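Local coordinates for ATP-dependent RNA helicase HrpB (Escherichia coli, PDB 6EUD), which hydrolyses ATP to ADP and phosphate as a DExH-box NTPase of the DEAH/RHA helicase group and binds single-stranded RNA, at residues L211-L222 / R269-E279. Residues are numbered along the deposited sequence; the frame is centred on the assembly and turned at random.
Sequences LRQESGSLLLFL and RKVVLATNIAE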
loop_
_atom_site.group_PDB
_atom_site.type_symbol
_atom_site.label_atom_id
_atom_site.label_comp_id
_atom_site.label_asym_id
_atom_site.label_seq_id
_atom_site.Cartn_x
_atom_site.Cartn_y
_atom_site.Cartn_z
ATOM N N LEU A 211 13.205 38.116 6.043
ATOM C CA LEU A 211 13.122 38.994 7.194
ATOM C C LEU A 211 13.733 40.346 6.872
ATOM O O LEU A 211 13.312 41.373 7.387
ATOM C CB LEU A 211 13.837 38.366 8.395
ATOM C CG LEU A 211 13.192 37.088 8.942
ATOM C CD1 LEU A 211 14.044 36.461 10.042
ATOM C CD2 LEU A 211 11.806 37.394 9.452
ATOM N N ARG A 212 14.741 40.338 6.014
ATOM C CA ARG A 212 15.457 41.559 5.688
ATOM C C ARG A 212 14.660 42.429 4.729
ATOM O O ARG A 212 14.713 43.640 4.807
ATOM C CB ARG A 212 16.819 41.233 5.084
ATOM C CG ARG A 212 17.753 42.444 4.938
ATOM C CD ARG A 212 18.992 42.112 4.100
ATOM N NE ARG A 212 18.650 41.879 2.698
ATOM C CZ ARG A 212 18.467 42.845 1.798
ATOM N NH1 ARG A 212 18.599 44.125 2.145
ATOM N NH2 ARG A 212 18.153 42.540 0.543
ATOM N N GLN A 213 13.929 41.810 3.814
ATOM C CA GLN A 213 13.236 42.575 2.797
ATOM C C GLN A 213 11.802 42.893 3.182
ATOM O O GLN A 213 11.221 43.853 2.684
ATOM C CB GLN A 213 13.252 41.829 1.462
ATOM C CG GLN A 213 14.619 41.737 0.826
ATOM C CD GLN A 213 14.546 41.224 -0.597
ATOM O OE1 GLN A 213 13.525 41.374 -1.270
ATOM N NE2 GLN A 213 15.626 40.606 -1.062
ATOM N N GLU A 214 11.228 42.086 4.061
ATOM C CA GLU A 214 9.797 42.170 4.295
ATOM C C GLU A 214 9.513 42.413 5.764
ATOM O O GLU A 214 10.294 42.063 6.645
ATOM C CB GLU A 214 9.063 40.904 3.820
ATOM C CG GLU A 214 9.411 40.411 2.419
ATOM C CD GLU A 214 9.032 41.382 1.329
ATOM O OE1 GLU A 214 8.197 42.283 1.578
ATOM O OE2 GLU A 214 9.571 41.230 0.212
ATOM N N SER A 215 8.382 43.051 6.002
ATOM C CA SER A 215 7.931 43.392 7.338
ATOM C C SER A 215 7.044 42.282 7.900
ATOM O O SER A 215 6.307 41.642 7.155
ATOM C CB SER A 215 7.178 44.727 7.297
ATOM O OG SER A 215 6.363 44.878 8.440
ATOM N N GLY A 216 7.131 42.038 9.207
ATOM C CA GLY A 216 6.179 41.156 9.872
ATOM C C GLY A 216 6.753 39.914 10.510
ATOM O O GLY A 216 7.949 39.650 10.410
ATOM N N SER A 217 5.898 39.161 11.190
ATOM C CA SER A 217 6.308 37.883 11.750
ATOM C C SER A 217 6.132 36.808 10.703
ATOM O O SER A 217 5.332 36.948 9.767
ATOM C CB SER A 217 5.526 37.534 13.015
ATOM O OG SER A 217 5.962 38.336 14.097
ATOM N N LEU A 218 6.883 35.728 10.888
ATOM C CA LEU A 218 7.111 34.765 9.844
ATOM C C LEU A 218 6.870 33.358 10.359
ATOM O O LEU A 218 7.349 33.000 11.440
ATOM C CB LEU A 218 8.545 34.909 9.312
ATOM C CG LEU A 218 9.011 34.118 8.086
ATOM C CD1 LEU A 218 10.187 34.844 7.384
ATOM C CD2 LEU A 218 9.428 32.728 8.514
ATOM N N LEU A 219 6.152 32.565 9.560
ATOM C CA LEU A 219 5.882 31.164 9.868
ATOM C C LEU A 219 6.635 30.262 8.884
ATOM O O LEU A 219 6.436 30.324 7.661
ATOM C CB LEU A 219 4.376 30.860 9.813
ATOM C CG LEU A 219 3.927 29.404 10.049
ATOM C CD1 LEU A 219 4.352 28.836 11.433
ATOM C CD2 LEU A 219 2.413 29.305 9.870
ATOM N N LEU A 220 7.498 29.426 9.435
ATOM C CA LEU A 220 8.361 28.561 8.644
ATOM C C LEU A 220 7.935 27.102 8.796
ATOM O O LEU A 220 7.993 26.564 9.901
ATOM C CB LEU A 220 9.816 28.752 9.085
ATOM C CG LEU A 220 10.886 27.793 8.580
ATOM C CD1 LEU A 220 10.930 27.748 7.051
ATOM C CD2 LEU A 220 12.250 28.205 9.166
ATOM N N PHE A 221 7.507 26.474 7.702
ATOM C CA PHE A 221 7.107 25.066 7.728
ATOM C C PHE A 221 8.295 24.178 7.428
ATOM O O PHE A 221 8.962 24.383 6.430
ATOM C CB PHE A 221 5.978 24.781 6.721
ATOM C CG PHE A 221 4.631 25.393 7.108
ATOM C CD1 PHE A 221 4.175 26.574 6.504
ATOM C CD2 PHE A 221 3.824 24.788 8.071
ATOM C CE1 PHE A 221 2.932 27.137 6.851
ATOM C CE2 PHE A 221 2.581 25.342 8.427
ATOM C CZ PHE A 221 2.134 26.516 7.815
ATOM N N LEU A 222 8.548 23.198 8.300
ATOM C CA LEU A 222 9.647 22.244 8.152
ATOM C C LEU A 222 9.127 20.806 8.296
ATOM O O LEU A 222 8.015 20.600 8.792
ATOM C CB LEU A 222 10.729 22.555 9.189
ATOM C CG LEU A 222 11.379 23.896 8.868
ATOM C CD1 LEU A 222 12.333 24.376 9.952
ATOM C CD2 LEU A 222 12.085 23.766 7.510
ATOM N N ARG A 269 9.670 40.921 16.376
ATOM C CA ARG A 269 8.991 40.059 15.422
ATOM C C ARG A 269 9.399 38.630 15.722
ATOM O O ARG A 269 10.471 38.408 16.267
ATOM C CB ARG A 269 9.359 40.444 13.985
ATOM C CG ARG A 269 10.853 40.318 13.676
ATOM C CD ARG A 269 11.270 41.126 12.460
ATOM N NE ARG A 269 10.494 40.781 11.279
ATOM C CZ ARG A 269 10.907 40.993 10.038
ATOM N NH1 ARG A 269 12.097 41.540 9.829
ATOM N NH2 ARG A 269 10.141 40.655 9.003
ATOM N N LYS A 270 8.568 37.660 15.366
ATOM C CA LYS A 270 8.900 36.262 15.634
ATOM C C LYS A 270 8.992 35.404 14.378
ATOM O O LYS A 270 8.282 35.619 13.394
ATOM C CB LYS A 270 7.874 35.650 16.597
ATOM C CG LYS A 270 6.490 35.521 15.999
ATOM C CD LYS A 270 5.473 34.909 16.962
ATOM C CE LYS A 270 4.134 34.781 16.250
ATOM N NZ LYS A 270 3.065 34.219 17.087
ATOM N N VAL A 271 9.893 34.428 14.425
ATOM C CA VAL A 271 9.917 33.353 13.459
ATOM C C VAL A 271 9.415 32.089 14.133
ATOM O O VAL A 271 10.028 31.600 15.072
ATOM C CB VAL A 271 11.321 33.105 12.899
ATOM C CG1 VAL A 271 11.308 31.890 11.954
ATOM C CG2 VAL A 271 11.838 34.358 12.192
ATOM N N VAL A 272 8.297 31.567 13.657
ATOM C CA VAL A 272 7.763 30.341 14.203
ATOM C C VAL A 272 8.176 29.200 13.300
ATOM O O VAL A 272 7.864 29.184 12.112
ATOM C CB VAL A 272 6.230 30.391 14.351
ATOM C CG1 VAL A 272 5.715 29.093 14.887
ATOM C CG2 VAL A 272 5.837 31.500 15.285
ATOM N N LEU A 273 8.918 28.259 13.869
ATOM C CA LEU A 273 9.383 27.094 13.142
ATOM C C LEU A 273 8.465 25.930 13.515
ATOM O O LEU A 273 8.444 25.481 14.653
ATOM C CB LEU A 273 10.851 26.790 13.471
ATOM C CG LEU A 273 11.920 27.898 13.358
ATOM C CD1 LEU A 273 12.063 28.704 14.659
ATOM C CD2 LEU A 273 13.277 27.327 12.919
ATOM N N ALA A 274 7.693 25.445 12.554
ATOM C CA ALA A 274 6.660 24.465 12.851
ATOM C C ALA A 274 6.632 23.344 11.831
ATOM O O ALA A 274 7.159 23.488 10.717
ATOM C CB ALA A 274 5.288 25.151 12.920
ATOM N N THR A 275 6.017 22.231 12.225
ATOM C CA THR A 275 5.644 21.161 11.303
ATOM C C THR A 275 4.268 21.470 10.732
ATOM O O THR A 275 3.648 22.458 11.138
ATOM C CB THR A 275 5.595 19.813 12.005
ATOM O OG1 THR A 275 4.596 19.878 13.028
ATOM C CG2 THR A 275 6.937 19.494 12.636
ATOM N N ASN A 276 3.749 20.616 9.844
ATOM C CA ASN A 276 2.464 20.930 9.202
ATOM C C ASN A 276 1.240 20.884 10.130
ATOM O O ASN A 276 0.109 21.045 9.680
ATOM C CB ASN A 276 2.224 20.030 7.983
ATOM C CG ASN A 276 2.262 18.563 8.309
ATOM O OD1 ASN A 276 2.360 18.158 9.474
ATOM N ND2 ASN A 276 2.194 17.742 7.267
ATOM N N ILE A 277 1.458 20.716 11.426
ATOM C CA ILE A 277 0.365 20.906 12.369
ATOM C C ILE A 277 -0.101 22.368 12.347
ATOM O O ILE A 277 -1.213 22.680 12.773
ATOM C CB ILE A 277 0.766 20.523 13.794
ATOM C CG1 ILE A 277 1.662 21.600 14.404
ATOM C CG2 ILE A 277 1.476 19.180 13.783
ATOM C CD1 ILE A 277 1.789 21.496 15.896
ATOM N N ALA A 278 0.749 23.263 11.845
ATOM C CA ALA A 278 0.381 24.670 11.751
ATOM C C ALA A 278 -0.385 24.953 10.455
ATOM O O ALA A 278 -0.892 26.056 10.244
ATOM C CB ALA A 278 1.617 25.548 11.849
ATOM N N GLU A 279 -0.483 23.942 9.601
ATOM C CA GLU A 279 -1.083 24.107 8.285
ATOM C C GLU A 279 -2.598 24.313 8.351
ATOM O O GLU A 279 -3.148 25.123 7.605
ATOM C CB GLU A 279 -0.751 22.898 7.403
ATOM C CG GLU A 279 -1.115 23.067 5.930
ATOM C CD GLU A 279 -0.853 21.811 5.105
ATOM O OE1 GLU A 279 0.319 21.365 5.035
ATOM O OE2 GLU A 279 -1.831 21.278 4.526
HETATM O O HOH W 1 5.430 19.585 7.649
#
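Arg269, the first residue of strand 269-274, reaches back to the carbonyls of Leu211, Glu214 and Gly216, at the turn that joins helix 199-213 to strand 217-221. The two strands are parallel neighbours in the central sheet of the helicase C-terminal domain, a RecA-like P-loop NTPase fold, and 217-221 runs between 269-274 and 287-302. From its CB, 3.9 Å from Gly216 O, the Arg269 chain leaves with CG wedged between the backbone N and carbonyl carbon (chi1 61°); CD passes 4.2 Å from Gly216 O, and a bend at chi3 sets the guanidinium against the turn. There NE and NH2 grip Gly216 O side-on, the oxygen lying in the guanidinium plane; NH2 lies in the carbonyl plane on a lone pair, 2.8 Å from Gly216 O, while NE sits above the carbonyl plane. NH2 also donates to Glu214 O, and NH1 to Leu211 O at 2.7 Å. Leu211 CD2 rests over the centre of one guanidinium face. One cation thus satisfies three carbonyls, and a leucine in its place would probably leave those oxygens without their donors and the turn freer to shift. Further along, Ser217 OG accepts from Lys270 N in a nearly straight bond (177°), and a regular parallel ladder follows, up to Leu222 N to Ala274 O. Leu218 and Val271 lie side by side on one face of the sheet, together with Leu220 and Leu273, and helix 199-213 covers Leu218 and Leu220. On the other face Leu219 CD1 packs 3.7 Å from Val272 CG1. There too, at the far end of the pairing, Phe221 CG stands anti to its carbonyl carbon (chi1 -70°), which carries the ring to the 275-279 turn: CE2 lies 3.6 Å from Ala278 CB, and Glu279 N meets the ring edge.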